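Long-range contacts in MdcA (Pseudomonas aeruginosa, PDB 5VIT), which is the alpha subunit of malonate decarboxylase and, as a transferase, probably exchanges acetyl for malonyl on the acyl-carrier subunit of the complex: residues Ser108-Ser114 with Gly374-Gly380; Val152-Val156 with Pro219-Glu223; Ile233-Leu239 with Ala524-Leu529; Met242-Gly247 with Leu513-Ile519; Ala482-Val487 with Met505-Ile511. All blocks are in the same frame, centred on the assembly; numbering follows the deposited sequence.

Interaction 1: Ser108-Ser114 with Gly374-Gly380; sequences SFSGPQS and GRLAGFG
Polar loop-to-loop docking joins Ser108-Ser114, between strand 102-107 and helix 114-122, to the irregular chain Gly374-Gly380. Three serines supply the evidence, each gripping the opposing backbone. Ser110 does so with its hydroxyl: OG sits between the backbone N and the carbonyl carbon (chi1 56°), gives its proton to Leu376 O at 3.0 Å on an in-plane lone pair, and accepts a weak bond from Gly378 N. This pair of bonds ties the hydroxyl to both sides of Ala377. The carbonyl is used instead at Ser108, where Ser108 O takes a nearly straight bond (166°) from Gly380 N at 3.0 Å, with the donor well above the carbonyl plane. Gly378 CA makes a CA-H...O contact of 3.1 Å with Ser108 O, and the backbones close to 4.0 Å between Phe109 CA and Gly378 CA. At the far end Leu376 N donates to Ser114 O over 3.3 Å, while a water joins Ser114 OG to Arg375 NE. A malonate ion, probably from the crystallisation liquor, is bound near Gly380. Around the contact, helix 114-122 packs against Leu376 and Ser110, Tyr134 of helix 134-140 meets Phe109, and Ser108 OG bonds to His132 O just before that helix.

Interaction 2: Val152-Val156 with Pro219-Glu223; sequences VAGFV and PFYIE
Two phenylalanine torsions set this contact. Phe155 has CG anti to its carbonyl carbon (chi1 -81°), which carries the ring end nearer to 219-223 than the direction of its first bond suggests. Phe220 places CG between backbone N and carbonyl carbon (chi1 62°), and its ring reaches across to the first. The result is an edge-to-face (T-shaped) pair, with the CZ and CE2 edge of Phe220 turned to the face of Phe155. The evidence is a centroid separation of 4.7 Å, planes inclined at 57° and a nearest approach of 3.5 Å from Phe220 CZ to Phe155 CZ. Phe220 CZ lies over the face but displaced toward the rim, so the Phe155 CZ end takes the closest touch. This part of the chain is strand 149-154 of the parallel sheet and the bulge that follows it: Phe155 and Val156 both face Tyr164 in a classic beta bulge, where the chain turns a corner at Phe155. The Phe220 side chain thus packs against Ala153 and Gly154. Phe220 CE2 comes 3.5 Å from Gly154 O, and Phe220 CB lies 4.2 Å from Ala153 CB, the methyl of which points toward the loop. Ile222 CD1 adds a touch 4.3 Å from Phe155 CZ. Backbone N of Phe220 is held separately by Asn191 OD1, and Gln189 of strand 185-190 touches both Ala153 and Phe220.

Interaction 3: Ile233-Leu239 with Ala524-Leu529; sequences IKPVHVL and ASRELL
Arg526 lies along the start of helix 235-250, and its side chain can be followed outward atom by atom. Beyond CB, Arg526 CG passes Pro235 CD at 4.2 Å and is also close to Ile233 O. CD stays beside that same carbonyl, and the chain then bends at chi3 (98°), which sets Arg526 NE 3.1 Å from Ile233 O. The N-H...O angle of 128° makes this a weak bond. Further out, the guanidinium carries Leu529 CD1 of its own segment over the centre of one face, and NH2 finds its stronger partner in Lys532 O. The aliphatic part of the contact is a row of branched side chains. Val238 has CG1 anti to its backbone N (chi1 179°), and this methyl meets Leu528 CD1 at 3.7 Å; its other branch, CG2, faces Leu529 CD2 at 4.1 Å. Leu529 CD1 also turns to Ile233 CB, 3.9 Å away; both Leu529 methyls meet Ile233, and CD2 touches Val238 as well. At the other end Ala524 CB rests against both Pro235 O, at 3.5 Å, and Leu239 CB, at 3.6 Å. The loop holds its own shape with a 3-10 turn over 526-528 and an ST turn in which Ser525 OG accepts from Glu527 N. Helix 263-278 closes the packing behind Ile233 and Leu529 through Leu270, and Leu528 O bonds to Thr274 OG1 on that helix. Leu87 of the MdcC chain packs against Pro235 and Leu239 on helix 235-250.

Interaction 4: Met242-Gly247 with Leu513-Ile519; sequences MMAIRG and LPEDLGI
Pro514 O is gripped by two backbone donors, Leu517 N at 2.8 Å and Ile519 N at 2.9 Å, which reach it from opposite faces of its carbonyl plane. These bonds fold 513-519 into a compact turn, with a 3-10 segment at 514-516, and present Pro514, Leu517 and Ile519 together to helix 235-250. Met243 reaches into this turn with its methyl. The Met243 chain is extended as far as SD and bends at chi3 (66°), bringing Met243 CE to Pro514 CD at 3.6 Å and Leu517 CD1 at 3.7 Å; the Met243 and Leu517 side chains cross at about a right angle. The two Leu517 methyls part company: CD1 goes to Met243, whereas Leu517 CD2 rests 3.7 Å from Gly247 CA one helical turn on. Ile519 CD1 extends to the helix backbone and to Met242 CB, 3.8 Å distant, with Met243 CG nearly as near. The polar link across the contact is made by Arg246. With its chain bent at chi2 (86°), it slides past Leu517 in the opposite direction, and Arg246 NE donates to Leu517 O at 3.0 Å. An N-H...O angle of 125° marks that bond as weak, and NH1 has a further weak bond to Gln250 OE1. Tyr275 of helix 263-278 touches Met242, Arg246 and Ile519, while Leu463 of strand 461-464 packs on Met243; the helix therefore lies between the mixed sheet, its neighbour helix and this loop.

Interaction 5: Ala482-Val487 with Met505-Ile511; sequences AMIAAV and MRREGLI
No flat side chain of 482-487 or 505-511 takes part where Met483 and Met505 interlock; the flat groups in play are peptides, and Leu510 O lies 3.2 Å from Met483 CE. That close approach follows from the Met483 chain, which is extended as far as SD and then bends at chi3 (61°), bringing its methyl round to the turn after helix 502-507. Met483 CE is also 4.1 Å from Leu510 CB. Met505 answers with a similar shape from the other helix: its chain also turns at chi3 (73°), and Met505 CE settles over the backbone of helix 477-486, 3.5 Å from Met483 CA and 3.7 Å from Ala482 O. The two methionines cross at a slant, each sending its CE to the opposing main chain, and Met505 CE also meets Met483 CG at 3.7 Å. Small residues let the helix surface approach: Ala486 CB faces Met505 SD and Ile511 CD1, both at 4.0 Å, and Val487 CG1 makes a looser touch with Ile511 CG2. His497, in the connecting loop, packs on both Ala486 and Met505, and Ala469 of strand 467-469 touches Met483 and Val487. The contact is thus apolar packing between helix 477-486 and the C-terminal end of helix 502-507, which closes in a Schellman motif. Leu510 N reaches back to Met505 O, Gly509 N bonds to Arg506 O, and Gly509 takes a positive phi (77°), turning the chain into strand 511-512 at the margin of the mixed sheet.

Interactions 1 and 2 involve segments at or just after strands of the parallel sheet, their centres 22 Å apart, and interaction 2 is nested within the loop that interaction 1 closes. Interactions 3 to 5 lie together beside the mixed sheet, 4 and 5 on the opposite side of the chain's centre from interaction 2. Interactions 3 and 4 share helix 235-250 and touch, with centres 14 Å apart; interaction 5 is equally far from 4 and joined to it by the Asp516-Arg506 salt bridge. Along the chain 5 nests inside 4, and 4 inside 3, whereas interaction 1 crosses both 3 and 4. Segments 513-519 and 524-529 thus fold back on helix 235-250, and interaction 1 ties loops from the two sheet regions together.

Interaction 1: Ser108-Ser114 with Gly374-Gly380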
# COMPACT_ATOMS: atom_id res chain seq x y z
N SER A 108 6.83 34.12 -9.84
CA SER A 108 6.88 32.69 -9.51
C SER A 108 5.80 32.28 -8.52
O SER A 108 5.14 31.25 -8.69
CB SER A 108 8.25 32.31 -8.94
OG SER A 108 8.22 30.98 -8.46
N PHE A 109 5.63 33.09 -7.48
CA PHE A 109 4.69 32.72 -6.44
C PHE A 109 3.68 33.80 -6.13
O PHE A 109 3.98 35.00 -6.12
CB PHE A 109 5.44 32.34 -5.16
CG PHE A 109 4.54 31.98 -4.01
CD1 PHE A 109 3.79 30.82 -4.03
CD2 PHE A 109 4.45 32.81 -2.90
CE1 PHE A 109 2.98 30.50 -2.96
CE2 PHE A 109 3.64 32.49 -1.85
CZ PHE A 109 2.91 31.34 -1.87
N SER A 110 2.46 33.35 -5.90
CA SER A 110 1.40 34.20 -5.40
C SER A 110 0.68 33.33 -4.41
O SER A 110 0.62 32.10 -4.57
CB SER A 110 0.47 34.68 -6.52
OG SER A 110 -0.07 33.58 -7.23
N GLY A 111 0.15 33.95 -3.36
CA GLY A 111 -0.56 33.19 -2.36
C GLY A 111 -1.97 33.70 -2.27
O GLY A 111 -2.88 33.14 -2.91
N PRO A 112 -2.17 34.78 -1.48
CA PRO A 112 -3.48 35.41 -1.26
C PRO A 112 -4.04 36.09 -2.53
O PRO A 112 -5.19 35.85 -2.91
CB PRO A 112 -3.19 36.43 -0.15
CG PRO A 112 -1.71 36.72 -0.25
CD PRO A 112 -1.10 35.43 -0.70
N GLN A 113 -3.19 36.90 -3.18
CA GLN A 113 -3.58 37.67 -4.35
C GLN A 113 -3.97 36.82 -5.58
O GLN A 113 -4.13 37.37 -6.67
CB GLN A 113 -2.43 38.60 -4.76
CG GLN A 113 -1.84 39.52 -3.67
CD GLN A 113 -2.73 40.71 -3.34
OE1 GLN A 113 -2.54 41.37 -2.30
NE2 GLN A 113 -3.76 40.95 -4.16
N SER A 114 -4.13 35.51 -5.40
CA SER A 114 -4.43 34.59 -6.50
C SER A 114 -5.69 35.00 -7.26
O SER A 114 -5.72 35.02 -8.51
CB SER A 114 -4.56 33.14 -5.99
OG SER A 114 -5.65 33.01 -5.07
N GLY A 374 -10.26 30.79 -11.67
CA GLY A 374 -10.18 32.18 -11.25
C GLY A 374 -8.96 32.50 -10.41
O GLY A 374 -8.67 33.67 -10.14
N ARG A 375 -8.24 31.47 -9.99
CA ARG A 375 -7.13 31.64 -9.05
C ARG A 375 -5.79 31.23 -9.65
O ARG A 375 -5.42 30.04 -9.66
CB ARG A 375 -7.40 30.85 -7.76
CG ARG A 375 -8.55 31.41 -6.95
CD ARG A 375 -8.79 30.64 -5.66
NE ARG A 375 -9.63 31.40 -4.74
CZ ARG A 375 -10.96 31.50 -4.83
NH1 ARG A 375 -11.62 30.89 -5.80
NH2 ARG A 375 -11.63 32.23 -3.94
N LEU A 376 -5.06 32.23 -10.14
CA LEU A 376 -3.74 32.02 -10.72
C LEU A 376 -2.68 32.00 -9.64
O LEU A 376 -1.96 32.98 -9.42
CB LEU A 376 -3.42 33.09 -11.76
CG LEU A 376 -4.15 32.92 -13.09
CD1 LEU A 376 -5.63 33.26 -12.97
CD2 LEU A 376 -3.51 33.75 -14.16
N ALA A 377 -2.61 30.87 -8.94
CA ALA A 377 -1.58 30.66 -7.95
C ALA A 377 -0.25 30.38 -8.65
O ALA A 377 -0.21 29.71 -9.69
CB ALA A 377 -1.96 29.51 -7.02
N GLY A 378 0.83 30.91 -8.11
CA GLY A 378 2.14 30.65 -8.66
C GLY A 378 2.66 29.29 -8.23
O GLY A 378 2.19 28.71 -7.25
N PHE A 379 3.64 28.77 -8.96
CA PHE A 379 4.21 27.47 -8.66
C PHE A 379 5.22 27.53 -7.53
O PHE A 379 5.44 26.54 -6.82
CB PHE A 379 4.90 26.89 -9.89
CG PHE A 379 4.02 26.76 -11.09
CD1 PHE A 379 2.74 26.25 -10.98
CD2 PHE A 379 4.48 27.15 -12.35
CE1 PHE A 379 1.93 26.12 -12.10
CE2 PHE A 379 3.68 27.02 -13.47
CZ PHE A 379 2.40 26.51 -13.35
N GLY A 380 5.88 28.67 -7.38
CA GLY A 380 6.91 28.78 -6.37
C GLY A 380 8.08 27.86 -6.68
O GLY A 380 8.50 27.77 -7.84
O HOH W 1 -7.66 33.02 -3.23

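Interaction 2: Val152-Val156 with Pro219-Glu223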
# COMPACT_ATOMS: atom_id res chain seq x y z
N VAL A 152 15.25 46.49 -3.74
CA VAL A 152 15.46 45.39 -2.80
C VAL A 152 15.69 45.93 -1.39
O VAL A 152 15.76 47.14 -1.18
CB VAL A 152 16.65 44.48 -3.24
CG1 VAL A 152 16.44 43.95 -4.65
CG2 VAL A 152 17.99 45.20 -3.13
N ALA A 153 15.82 45.02 -0.43
CA ALA A 153 15.82 45.41 0.97
C ALA A 153 16.96 44.77 1.76
O ALA A 153 17.37 43.65 1.46
CB ALA A 153 14.48 45.07 1.61
N GLY A 154 17.46 45.49 2.76
CA GLY A 154 18.48 44.96 3.66
C GLY A 154 18.23 45.42 5.09
O GLY A 154 17.38 46.29 5.32
N PHE A 155 18.95 44.84 6.05
CA PHE A 155 18.89 45.33 7.42
C PHE A 155 19.72 46.61 7.63
O PHE A 155 19.23 47.61 8.14
CB PHE A 155 19.36 44.25 8.40
CG PHE A 155 18.31 43.23 8.73
CD1 PHE A 155 18.40 41.94 8.23
CD2 PHE A 155 17.24 43.56 9.56
CE1 PHE A 155 17.44 40.97 8.54
CE2 PHE A 155 16.27 42.61 9.88
CZ PHE A 155 16.38 41.31 9.36
N VAL A 156 20.99 46.58 7.22
CA VAL A 156 21.91 47.67 7.50
C VAL A 156 22.74 48.03 6.28
O VAL A 156 23.22 47.15 5.56
CB VAL A 156 22.88 47.30 8.65
CG1 VAL A 156 23.72 48.51 9.06
CG2 VAL A 156 22.12 46.76 9.87
N PRO A 219 11.00 49.05 9.76
CA PRO A 219 11.66 47.80 9.37
C PRO A 219 10.92 47.09 8.23
O PRO A 219 9.67 47.13 8.16
CB PRO A 219 11.64 46.96 10.66
CG PRO A 219 11.61 47.98 11.77
CD PRO A 219 10.82 49.15 11.23
N PHE A 220 11.68 46.49 7.32
CA PHE A 220 11.06 45.90 6.14
C PHE A 220 10.22 44.74 6.59
O PHE A 220 10.59 44.02 7.52
CB PHE A 220 12.11 45.47 5.09
CG PHE A 220 13.08 44.41 5.55
CD1 PHE A 220 12.74 43.06 5.50
CD2 PHE A 220 14.34 44.76 5.99
CE1 PHE A 220 13.63 42.09 5.91
CE2 PHE A 220 15.25 43.80 6.40
CZ PHE A 220 14.89 42.46 6.36
N TYR A 221 9.07 44.58 5.95
CA TYR A 221 8.11 43.57 6.33
C TYR A 221 8.68 42.17 6.10
O TYR A 221 9.31 41.90 5.08
CB TYR A 221 6.79 43.76 5.57
CG TYR A 221 5.69 42.87 6.07
CD1 TYR A 221 4.84 43.28 7.09
CD2 TYR A 221 5.51 41.59 5.53
CE1 TYR A 221 3.83 42.44 7.56
CE2 TYR A 221 4.51 40.75 5.99
CZ TYR A 221 3.68 41.17 7.01
OH TYR A 221 2.70 40.32 7.45
N ILE A 222 8.49 41.28 7.07
CA ILE A 222 8.90 39.90 6.90
C ILE A 222 7.69 39.00 7.06
O ILE A 222 7.00 39.05 8.07
CB ILE A 222 10.00 39.50 7.90
CG1 ILE A 222 11.22 40.40 7.73
CG2 ILE A 222 10.40 38.04 7.70
CD1 ILE A 222 12.31 40.19 8.76
N GLU A 223 7.42 38.18 6.05
CA GLU A 223 6.35 37.20 6.11
C GLU A 223 6.88 35.85 6.59
O GLU A 223 7.83 35.31 6.01
CB GLU A 223 5.69 37.06 4.74
CG GLU A 223 4.55 36.06 4.72
CD GLU A 223 3.33 36.58 5.44
OE1 GLU A 223 3.17 37.81 5.57
OE2 GLU A 223 2.52 35.75 5.88

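Interaction 3: Ile233-Leu239 with Ala524-Leu529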
# COMPACT_ATOMS: atom_id res chain seq x y z
N ILE A 233 -2.39 20.50 13.07
CA ILE A 233 -2.08 19.18 12.52
C ILE A 233 -3.06 18.15 13.09
O ILE A 233 -3.23 18.05 14.30
CB ILE A 233 -0.61 18.80 12.80
CG1 ILE A 233 0.31 19.81 12.08
CG2 ILE A 233 -0.30 17.39 12.34
CD1 ILE A 233 1.78 19.56 12.26
N LYS A 234 -3.72 17.41 12.19
CA LYS A 234 -4.73 16.41 12.55
C LYS A 234 -4.20 14.99 12.36
O LYS A 234 -3.20 14.78 11.66
CB LYS A 234 -6.00 16.58 11.70
CG LYS A 234 -6.32 17.97 11.22
CD LYS A 234 -7.33 17.93 10.04
CE LYS A 234 -7.92 19.31 9.77
NZ LYS A 234 -7.91 19.64 8.31
N PRO A 235 -4.88 14.01 12.98
CA PRO A 235 -4.50 12.61 12.82
C PRO A 235 -4.30 12.13 11.37
O PRO A 235 -3.39 11.33 11.15
CB PRO A 235 -5.67 11.85 13.49
CG PRO A 235 -6.47 12.91 14.26
CD PRO A 235 -5.75 14.22 14.15
N VAL A 236 -5.11 12.60 10.42
CA VAL A 236 -4.93 12.18 9.02
C VAL A 236 -3.56 12.63 8.47
O VAL A 236 -2.91 11.89 7.71
CB VAL A 236 -6.06 12.71 8.11
CG1 VAL A 236 -6.12 14.23 8.10
CG2 VAL A 236 -5.90 12.17 6.70
N HIS A 237 -3.09 13.82 8.88
CA HIS A 237 -1.75 14.28 8.51
C HIS A 237 -0.70 13.32 9.05
O HIS A 237 0.22 12.88 8.33
CB HIS A 237 -1.47 15.66 9.07
CG HIS A 237 -2.40 16.72 8.56
ND1 HIS A 237 -2.88 17.73 9.36
CD2 HIS A 237 -2.92 16.94 7.33
CE1 HIS A 237 -3.66 18.52 8.65
NE2 HIS A 237 -3.70 18.06 7.41
N VAL A 238 -0.83 13.01 10.33
CA VAL A 238 0.11 12.14 11.01
C VAL A 238 0.18 10.77 10.33
O VAL A 238 1.26 10.21 10.19
CB VAL A 238 -0.26 11.99 12.50
CG1 VAL A 238 0.71 11.05 13.20
CG2 VAL A 238 -0.24 13.36 13.17
N LEU A 239 -0.97 10.26 9.90
CA LEU A 239 -1.04 9.00 9.17
C LEU A 239 -0.23 9.07 7.87
O LEU A 239 0.61 8.20 7.62
CB LEU A 239 -2.49 8.62 8.87
CG LEU A 239 -2.72 7.34 8.05
CD1 LEU A 239 -1.89 6.13 8.53
CD2 LEU A 239 -4.21 7.01 8.07
N ALA A 524 -2.42 6.50 14.27
CA ALA A 524 -2.14 7.89 13.90
C ALA A 524 -2.88 8.86 14.81
O ALA A 524 -4.11 8.87 14.82
CB ALA A 524 -2.52 8.16 12.46
N SER A 525 -2.13 9.66 15.56
CA SER A 525 -2.74 10.71 16.37
C SER A 525 -1.75 11.80 16.73
O SER A 525 -0.54 11.66 16.54
CB SER A 525 -3.34 10.13 17.65
OG SER A 525 -2.35 9.92 18.62
N ARG A 526 -2.29 12.89 17.28
CA ARG A 526 -1.49 14.01 17.73
C ARG A 526 -0.47 13.63 18.80
O ARG A 526 0.54 14.32 18.95
CB ARG A 526 -2.39 15.13 18.26
CG ARG A 526 -3.27 15.76 17.19
CD ARG A 526 -4.04 16.95 17.71
NE ARG A 526 -3.40 18.22 17.38
CZ ARG A 526 -2.48 18.80 18.13
NH1 ARG A 526 -2.08 18.21 19.24
NH2 ARG A 526 -1.94 19.94 17.78
N GLU A 527 -0.71 12.54 19.53
CA GLU A 527 0.24 12.12 20.56
C GLU A 527 1.63 11.83 19.99
O GLU A 527 2.62 11.93 20.71
CB GLU A 527 -0.27 10.89 21.33
CG GLU A 527 -1.59 11.10 22.04
CD GLU A 527 -2.49 9.87 22.02
OE1 GLU A 527 -1.97 8.73 21.89
OE2 GLU A 527 -3.73 10.03 22.15
N LEU A 528 1.71 11.47 18.70
CA LEU A 528 3.01 11.30 18.04
C LEU A 528 3.75 12.62 17.77
O LEU A 528 4.96 12.61 17.52
CB LEU A 528 2.84 10.56 16.71
CG LEU A 528 2.37 9.10 16.79
CD1 LEU A 528 2.27 8.47 15.40
CD2 LEU A 528 3.29 8.28 17.71
N LEU A 529 3.04 13.74 17.81
CA LEU A 529 3.69 15.03 17.56
C LEU A 529 4.63 15.37 18.72
O LEU A 529 4.19 15.47 19.86
CB LEU A 529 2.66 16.16 17.36
CG LEU A 529 1.68 16.05 16.18
CD1 LEU A 529 0.68 17.21 16.13
CD2 LEU A 529 2.45 15.97 14.88

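Interaction 4: Met242-Gly247 with Leu513-Ile519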
# COMPACT_ATOMS: atom_id res chain seq x y z
N MET A 242 3.44 9.25 8.75
CA MET A 242 3.99 7.95 9.15
C MET A 242 4.36 7.12 7.92
O MET A 242 5.43 6.48 7.87
CB MET A 242 2.99 7.16 10.02
CG MET A 242 2.72 7.74 11.40
SD MET A 242 1.28 6.97 12.22
CE MET A 242 2.06 5.51 12.91
N MET A 243 3.48 7.13 6.92
CA MET A 243 3.71 6.34 5.71
C MET A 243 4.85 6.94 4.87
O MET A 243 5.59 6.20 4.20
CB MET A 243 2.43 6.22 4.88
CG MET A 243 1.24 5.68 5.69
SD MET A 243 -0.25 5.59 4.67
CE MET A 243 0.35 4.34 3.57
N ALA A 244 5.02 8.26 4.91
CA ALA A 244 6.16 8.86 4.22
C ALA A 244 7.48 8.35 4.84
O ALA A 244 8.43 7.95 4.13
CB ALA A 244 6.09 10.40 4.28
N ILE A 245 7.55 8.36 6.16
CA ILE A 245 8.79 8.02 6.84
C ILE A 245 9.13 6.55 6.63
O ILE A 245 10.26 6.19 6.30
CB ILE A 245 8.70 8.35 8.33
CG1 ILE A 245 8.63 9.87 8.51
CG2 ILE A 245 9.88 7.75 9.09
CD1 ILE A 245 8.32 10.31 9.93
N ARG A 246 8.12 5.70 6.79
CA ARG A 246 8.30 4.27 6.73
C ARG A 246 8.35 3.77 5.30
O ARG A 246 9.28 3.05 4.92
CB ARG A 246 7.17 3.57 7.48
CG ARG A 246 7.14 2.08 7.30
CD ARG A 246 8.06 1.39 8.30
NE ARG A 246 8.13 -0.05 8.08
CZ ARG A 246 9.12 -0.84 8.52
NH1 ARG A 246 10.13 -0.35 9.22
NH2 ARG A 246 9.07 -2.14 8.26
N GLY A 247 7.35 4.15 4.51
CA GLY A 247 7.19 3.62 3.16
C GLY A 247 7.99 4.35 2.09
O GLY A 247 8.05 3.89 0.94
N LEU A 513 -0.49 -0.20 1.33
CA LEU A 513 -1.44 0.37 2.29
C LEU A 513 -0.67 0.49 3.59
O LEU A 513 0.39 -0.13 3.71
CB LEU A 513 -2.67 -0.52 2.45
CG LEU A 513 -3.52 -0.81 1.22
CD1 LEU A 513 -4.84 -1.47 1.63
CD2 LEU A 513 -3.77 0.45 0.42
N PRO A 514 -1.18 1.29 4.55
CA PRO A 514 -0.48 1.39 5.84
C PRO A 514 -0.14 0.03 6.45
O PRO A 514 0.97 -0.13 6.95
CB PRO A 514 -1.47 2.15 6.74
CG PRO A 514 -2.74 2.33 5.91
CD PRO A 514 -2.36 2.16 4.48
N GLU A 515 -1.04 -0.96 6.33
CA GLU A 515 -0.79 -2.25 6.98
C GLU A 515 0.26 -3.05 6.22
O GLU A 515 0.84 -3.99 6.79
CB GLU A 515 -2.10 -3.07 7.15
CG GLU A 515 -3.19 -2.85 6.11
CD GLU A 515 -3.92 -1.50 6.23
OE1 GLU A 515 -3.86 -0.73 5.26
OE2 GLU A 515 -4.56 -1.21 7.26
N ASP A 516 0.56 -2.67 4.98
CA ASP A 516 1.73 -3.23 4.30
C ASP A 516 3.03 -2.71 4.88
O ASP A 516 4.11 -3.24 4.61
CB ASP A 516 1.72 -2.92 2.81
CG ASP A 516 0.61 -3.63 2.09
OD1 ASP A 516 -0.14 -2.95 1.35
OD2 ASP A 516 0.49 -4.85 2.27
N LEU A 517 2.93 -1.65 5.67
CA LEU A 517 4.09 -0.93 6.14
C LEU A 517 4.27 -1.17 7.62
O LEU A 517 5.13 -0.56 8.26
CB LEU A 517 3.96 0.57 5.84
CG LEU A 517 3.76 1.01 4.38
CD1 LEU A 517 3.45 2.52 4.29
CD2 LEU A 517 5.01 0.68 3.57
N GLY A 518 3.42 -2.02 8.17
CA GLY A 518 3.40 -2.28 9.60
C GLY A 518 2.74 -1.17 10.40
O GLY A 518 3.02 -0.98 11.59
N ILE A 519 1.88 -0.41 9.73
CA ILE A 519 1.22 0.72 10.37
C ILE A 519 -0.26 0.43 10.57
O ILE A 519 -0.95 0.06 9.62
CB ILE A 519 1.37 2.01 9.52
CG1 ILE A 519 2.82 2.51 9.52
CG2 ILE A 519 0.43 3.07 10.02
CD1 ILE A 519 3.06 3.69 8.54

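Interaction 5: Ala482-Val487 with Met505-Ile511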
# COMPACT_ATOMS: atom_id res chain seq x y z
N ALA A 482 -3.72 3.31 -13.11
CA ALA A 482 -4.31 2.32 -12.23
C ALA A 482 -3.80 2.52 -10.81
O ALA A 482 -4.55 2.43 -9.84
CB ALA A 482 -4.00 0.89 -12.71
N MET A 483 -2.51 2.80 -10.69
CA MET A 483 -1.90 2.96 -9.38
C MET A 483 -2.45 4.20 -8.68
O MET A 483 -2.79 4.14 -7.49
CB MET A 483 -0.38 3.02 -9.49
CG MET A 483 0.20 1.75 -10.14
SD MET A 483 1.94 1.91 -10.63
CE MET A 483 2.56 2.23 -9.02
N ILE A 484 -2.58 5.30 -9.41
CA ILE A 484 -3.11 6.53 -8.84
C ILE A 484 -4.55 6.29 -8.37
O ILE A 484 -4.91 6.64 -7.24
CB ILE A 484 -3.06 7.71 -9.85
CG1 ILE A 484 -1.59 8.14 -10.05
CG2 ILE A 484 -3.92 8.89 -9.37
CD1 ILE A 484 -1.31 8.84 -11.38
N ALA A 485 -5.35 5.65 -9.21
CA ALA A 485 -6.74 5.37 -8.85
C ALA A 485 -6.83 4.50 -7.58
O ALA A 485 -7.72 4.71 -6.75
CB ALA A 485 -7.47 4.70 -10.04
N ALA A 486 -5.92 3.54 -7.43
CA ALA A 486 -5.90 2.68 -6.23
C ALA A 486 -5.70 3.44 -4.91
O ALA A 486 -6.06 2.94 -3.86
CB ALA A 486 -4.83 1.61 -6.35
N VAL A 487 -5.12 4.64 -4.94
CA VAL A 487 -4.95 5.36 -3.69
C VAL A 487 -5.72 6.67 -3.67
O VAL A 487 -5.53 7.47 -2.79
CB VAL A 487 -3.46 5.65 -3.37
CG1 VAL A 487 -2.68 4.36 -3.37
CG2 VAL A 487 -2.89 6.64 -4.36
N MET A 505 -2.12 -5.45 -6.48
CA MET A 505 -1.24 -4.29 -6.53
C MET A 505 -0.40 -4.23 -5.26
O MET A 505 0.78 -3.88 -5.30
CB MET A 505 -2.06 -3.03 -6.73
CG MET A 505 -2.84 -3.08 -8.05
SD MET A 505 -3.80 -1.61 -8.43
CE MET A 505 -2.49 -0.47 -8.86
N ARG A 506 -1.01 -4.61 -4.13
CA ARG A 506 -0.30 -4.69 -2.86
C ARG A 506 0.85 -5.70 -2.89
O ARG A 506 2.00 -5.40 -2.57
CB ARG A 506 -1.27 -5.07 -1.76
CG ARG A 506 -2.35 -4.05 -1.50
CD ARG A 506 -2.41 -3.82 -0.04
NE ARG A 506 -3.50 -4.48 0.63
CZ ARG A 506 -3.48 -4.82 1.91
NH1 ARG A 506 -2.40 -4.62 2.65
NH2 ARG A 506 -4.55 -5.39 2.45
N ARG A 507 0.49 -6.91 -3.28
CA ARG A 507 1.41 -8.02 -3.39
C ARG A 507 2.56 -7.74 -4.37
O ARG A 507 3.70 -8.09 -4.08
CB ARG A 507 0.64 -9.26 -3.80
CG ARG A 507 1.39 -10.56 -3.59
CD ARG A 507 0.51 -11.75 -3.93
NE ARG A 507 -0.33 -11.54 -5.12
CZ ARG A 507 0.19 -11.60 -6.36
NH1 ARG A 507 1.50 -11.88 -6.52
NH2 ARG A 507 -0.58 -11.41 -7.45
N GLU A 508 2.27 -7.12 -5.50
CA GLU A 508 3.31 -6.78 -6.48
C GLU A 508 4.16 -5.56 -6.09
O GLU A 508 5.12 -5.23 -6.76
CB GLU A 508 2.69 -6.57 -7.85
CG GLU A 508 2.07 -7.86 -8.36
CD GLU A 508 1.46 -7.75 -9.72
OE1 GLU A 508 1.31 -6.61 -10.20
OE2 GLU A 508 1.12 -8.80 -10.30
N GLY A 509 3.80 -4.91 -4.98
CA GLY A 509 4.53 -3.74 -4.53
C GLY A 509 4.24 -2.46 -5.30
O GLY A 509 4.98 -1.49 -5.16
N LEU A 510 3.18 -2.45 -6.10
CA LEU A 510 2.78 -1.25 -6.87
C LEU A 510 2.21 -0.19 -5.93
O LEU A 510 2.44 1.02 -6.11
CB LEU A 510 1.74 -1.61 -7.94
CG LEU A 510 2.18 -2.65 -9.00
CD1 LEU A 510 1.11 -2.84 -10.11
CD2 LEU A 510 3.54 -2.25 -9.60
N ILE A 511 1.46 -0.66 -4.93
CA ILE A 511 0.98 0.22 -3.88
C ILE A 511 1.29 -0.42 -2.54
O ILE A 511 1.49 -1.63 -2.44
CB ILE A 511 -0.53 0.49 -3.99
CG1 ILE A 511 -1.33 -0.70 -3.47
CG2 ILE A 511 -0.93 0.83 -5.43
CD1 ILE A 511 -2.84 -0.57 -3.68